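Major capsid protein (Faustovirus, PDB 5J7O) forms the capsid shell of a large double-stranded DNA virus, as a double jelly-roll protein that assembles into trimeric capsomers. Local coordinates at the interface of chains A and B. Sequence-based numbering; all coordinates share one arbitrary frame. Chains: chain A/B, major capsid protein.

Contacts 1 and 2 join the same two subunits of a double jelly-roll trimer by different means, their C-alpha centres about 73 Å apart. They have no residues in common. In contact 1 a tryptophan from a loop of chain B enters among strands 364-375, 473-490 and 503-521 of chain A, an apolar insertion. In contact 2 the segment after helix 48-52 of chain A meets residues 64-66 of chain B through a backbone bridge, a lysine bond and a proline packed on a histidine. Repeated in each copy, the two would pin neighbouring subunits at distant points of the trimer.

Contact 1: the interface of chains A and B. Residues chain A 371-372, 482, 510-511; chain B 247, 251, 266.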
# COMPACT_ATOMS: atom_id res chain seq x y z
N THR A 371 32.11 15.19 3.81
CA THR A 371 32.24 14.54 2.51
C THR A 371 30.87 14.15 1.98
O THR A 371 30.10 13.47 2.66
CB THR A 371 33.14 13.30 2.60
OG1 THR A 371 34.49 13.71 2.84
CG2 THR A 371 33.08 12.49 1.32
N THR A 372 30.58 14.57 0.75
CA THR A 372 29.37 14.20 0.04
C THR A 372 29.73 13.53 -1.28
O THR A 372 30.86 13.64 -1.76
CB THR A 372 28.47 15.42 -0.24
OG1 THR A 372 29.10 16.27 -1.21
CG2 THR A 372 28.22 16.21 1.04
N VAL A 482 23.38 10.85 7.04
CA VAL A 482 24.70 11.36 7.41
C VAL A 482 25.28 10.47 8.50
O VAL A 482 24.63 10.23 9.53
CB VAL A 482 24.63 12.82 7.88
CG1 VAL A 482 26.03 13.41 7.99
CG2 VAL A 482 23.76 13.65 6.95
N VAL A 510 29.99 12.07 6.90
CA VAL A 510 30.07 11.42 5.60
C VAL A 510 28.65 11.11 5.14
O VAL A 510 27.84 10.59 5.91
CB VAL A 510 30.92 10.14 5.65
CG1 VAL A 510 31.02 9.51 4.28
CG2 VAL A 510 32.31 10.46 6.19
N MET A 511 28.36 11.43 3.88
CA MET A 511 27.05 11.14 3.31
C MET A 511 26.89 9.64 3.11
O MET A 511 27.66 9.02 2.36
CB MET A 511 26.87 11.88 1.99
CG MET A 511 25.43 11.88 1.48
SD MET A 511 25.29 12.34 -0.26
CE MET A 511 25.49 10.74 -1.05
N TRP B 247 24.12 19.30 7.98
CA TRP B 247 25.51 19.38 7.59
C TRP B 247 26.22 20.53 8.29
O TRP B 247 25.64 21.61 8.49
CB TRP B 247 25.63 19.56 6.07
CG TRP B 247 25.32 18.33 5.29
CD1 TRP B 247 24.16 18.05 4.62
CD2 TRP B 247 26.18 17.20 5.09
NE1 TRP B 247 24.25 16.82 4.02
CE2 TRP B 247 25.48 16.27 4.30
CE3 TRP B 247 27.47 16.88 5.52
CZ2 TRP B 247 26.03 15.05 3.91
CZ3 TRP B 247 28.02 15.67 5.13
CH2 TRP B 247 27.30 14.77 4.34
N ILE B 251 30.67 23.06 4.59
CA ILE B 251 30.31 22.46 3.31
C ILE B 251 28.97 22.96 2.79
O ILE B 251 28.56 22.56 1.69
CB ILE B 251 30.31 20.92 3.40
CG1 ILE B 251 30.62 20.29 2.03
CG2 ILE B 251 28.98 20.40 3.95
CD1 ILE B 251 30.87 18.80 2.09
N PRO B 266 25.68 20.78 -0.10
CA PRO B 266 24.27 20.86 0.30
C PRO B 266 23.88 22.26 0.73
O PRO B 266 24.71 23.05 1.20
CB PRO B 266 24.18 19.87 1.47
CG PRO B 266 25.57 19.75 1.97
CD PRO B 266 26.46 19.90 0.78
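B:Trp247 inserts the six-membered end of its indole between A:Thr372 and A:Val482, a wedge from one capsid subunit held between side chains of the next. These three residues bury most of the surface here, 46 Å² on the tryptophan alone. The methyl CG2 of A:Thr372 lies over one face of the six-membered ring, 4.0 Å from its centroid, in a CH-pi contact displaced toward the rim. With OG1 between the backbone N and the carbonyl carbon (chi1 69°), CG2 is left anti to the carbonyl carbon and points at the indole. Covering the opposite face is A:Val482, whose CG2 approaches CZ2 of B:Trp247 to 4.0 Å, while CG1 reaches toward CH2 and CZ3. The indole is thus clasped by aliphatic groups from both sides.

Chain A backbone meets the tip of the ring: the amide N of A:Met511 lies at the edge, in plane, while the carbonyl O of A:Thr371 is 3.5 Å from CH2 of B:Trp247, raised toward the A:Thr372 face. A:Met511 adds its CB at 3.8 Å from CH2 of B:Trp247, crossing the indole obliquely. Beside the threonine methyl, chain B supplies further packing: CD1 of B:Ile251 sits 3.9 Å from CG2 of A:Thr372, and CD of B:Pro266 approaches the same methyl. CG of B:Pro266 also leans on the threonine-facing side of the indole and probably helps to fix its tilt.

The tryptophan is carried by a loop just before the 3-10 helix 249-251, and B:Pro266 by another loop segment. Their receptor is formed by strands 364-375, 473-490 and 503-521 of chain A, so that loops of one subunit dock against beta structure of its neighbour.

Contact 2: the interface of chains A and B. Residues chain A 52-56; chain B 64-66.
B:Pro65 presses its ring onto the imidazole of A:His55, while B:Lys64 on the same short segment reaches back to the end of a chain A helix. The proline CG stands over the centre of the imidazole, 3.7 Å from the ring centroid, in a CH-pi contact, and the two side chains cross at about a right angle. The histidine ring is held from its edge as well: OG1 of A:Thr54 lies in the ring plane and shares a hydrogen bond of 2.7 Å with ND1 of A:His55. This bond within chain A probably limits rotation of the imidazole. The carbonyl O of A:Thr54 itself meets CD of B:Pro65 at 3.2 Å.

Backbone pairing runs alongside this CH-pi contact. The amide N of A:Ile56 donates to the carbonyl O of B:Pro65 at 2.7 Å, nearly straight (161° at H) and in the carbonyl plane, and A:Ile56 forms a parallel beta bridge with B:Phe66. CG2 of A:Ile56, between its backbone N and carbonyl carbon (chi1 -175° for CG1), packs 3.5 Å from CA of B:Phe66.

B:Lys64 buries 72 Å² by laying its chain along the same strip. Bends at chi3 and chi4 carry CE past CB of A:Ile56, at 3.9 Å, and deliver the ammonium NZ to the carbonyl O of A:Glu52 at 3.0 Å. The donor approaches from above the carbonyl plane. The nearby carboxylate of A:Glu52 may add a longer-range attraction without touching NZ.

A:Glu52 closes helix 48-52, and its carbonyl O accepts the ammonium of B:Lys64 from the neighbouring chain; A:Arg53 to A:Ile56 continue as loop, meeting the loop of chain B that leads toward strand 69-76.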
# COMPACT_ATOMS: atom_id res chain seq x y z
N GLU A 52 -41.34 -14.79 -4.98
CA GLU A 52 -40.46 -13.69 -5.35
C GLU A 52 -41.19 -12.52 -6.00
O GLU A 52 -40.55 -11.50 -6.29
CB GLU A 52 -39.35 -14.19 -6.28
CG GLU A 52 -38.31 -15.03 -5.55
CD GLU A 52 -37.05 -15.24 -6.37
OE1 GLU A 52 -37.02 -16.18 -7.20
OE2 GLU A 52 -36.09 -14.47 -6.18
N ARG A 53 -42.50 -12.62 -6.22
CA ARG A 53 -43.23 -11.47 -6.74
C ARG A 53 -43.38 -10.37 -5.70
O ARG A 53 -43.64 -9.22 -6.07
CB ARG A 53 -44.61 -11.90 -7.27
CG ARG A 53 -44.54 -12.93 -8.38
CD ARG A 53 -45.85 -13.04 -9.16
NE ARG A 53 -47.03 -12.98 -8.29
CZ ARG A 53 -47.95 -12.02 -8.35
NH1 ARG A 53 -47.83 -11.05 -9.25
NH2 ARG A 53 -48.98 -12.04 -7.53
N THR A 54 -43.22 -10.69 -4.42
CA THR A 54 -43.26 -9.69 -3.35
C THR A 54 -42.02 -9.71 -2.48
O THR A 54 -41.53 -8.65 -2.10
CB THR A 54 -44.50 -9.90 -2.47
OG1 THR A 54 -44.40 -11.16 -1.79
CG2 THR A 54 -45.77 -9.86 -3.30
N HIS A 55 -41.49 -10.89 -2.15
CA HIS A 55 -40.37 -11.02 -1.23
C HIS A 55 -39.14 -11.55 -1.94
O HIS A 55 -39.24 -12.29 -2.93
CB HIS A 55 -40.73 -11.95 -0.07
CG HIS A 55 -41.73 -11.37 0.88
ND1 HIS A 55 -43.03 -11.09 0.52
CD2 HIS A 55 -41.62 -11.02 2.18
CE1 HIS A 55 -43.67 -10.58 1.56
NE2 HIS A 55 -42.84 -10.53 2.58
N ILE A 56 -37.96 -11.18 -1.43
CA ILE A 56 -36.69 -11.63 -1.99
C ILE A 56 -36.17 -12.78 -1.13
O ILE A 56 -36.34 -12.80 0.09
CB ILE A 56 -35.67 -10.48 -2.08
CG1 ILE A 56 -34.38 -10.95 -2.76
CG2 ILE A 56 -35.35 -9.91 -0.71
CD1 ILE A 56 -33.39 -9.83 -3.02
N LYS B 64 -37.21 -4.65 -1.72
CA LYS B 64 -38.14 -5.74 -1.51
C LYS B 64 -37.95 -6.34 -0.13
O LYS B 64 -36.81 -6.45 0.35
CB LYS B 64 -37.95 -6.84 -2.57
CG LYS B 64 -38.48 -6.46 -3.95
CD LYS B 64 -37.77 -7.25 -5.04
CE LYS B 64 -37.81 -8.75 -4.77
NZ LYS B 64 -39.20 -9.27 -4.74
N PRO B 65 -39.03 -6.72 0.55
CA PRO B 65 -38.88 -7.42 1.83
C PRO B 65 -38.25 -8.78 1.60
O PRO B 65 -38.50 -9.44 0.59
CB PRO B 65 -40.32 -7.54 2.34
CG PRO B 65 -41.15 -7.53 1.10
CD PRO B 65 -40.44 -6.60 0.15
N PHE B 66 -37.41 -9.20 2.54
CA PHE B 66 -36.77 -10.50 2.44
C PHE B 66 -37.50 -11.52 3.30
O PHE B 66 -37.97 -11.19 4.40
CB PHE B 66 -35.28 -10.44 2.82
CG PHE B 66 -35.02 -10.00 4.23
CD1 PHE B 66 -35.00 -8.65 4.56
CD2 PHE B 66 -34.74 -10.93 5.22
CE1 PHE B 66 -34.74 -8.25 5.86
CE2 PHE B 66 -34.48 -10.53 6.52
CZ PHE B 66 -34.48 -9.18 6.83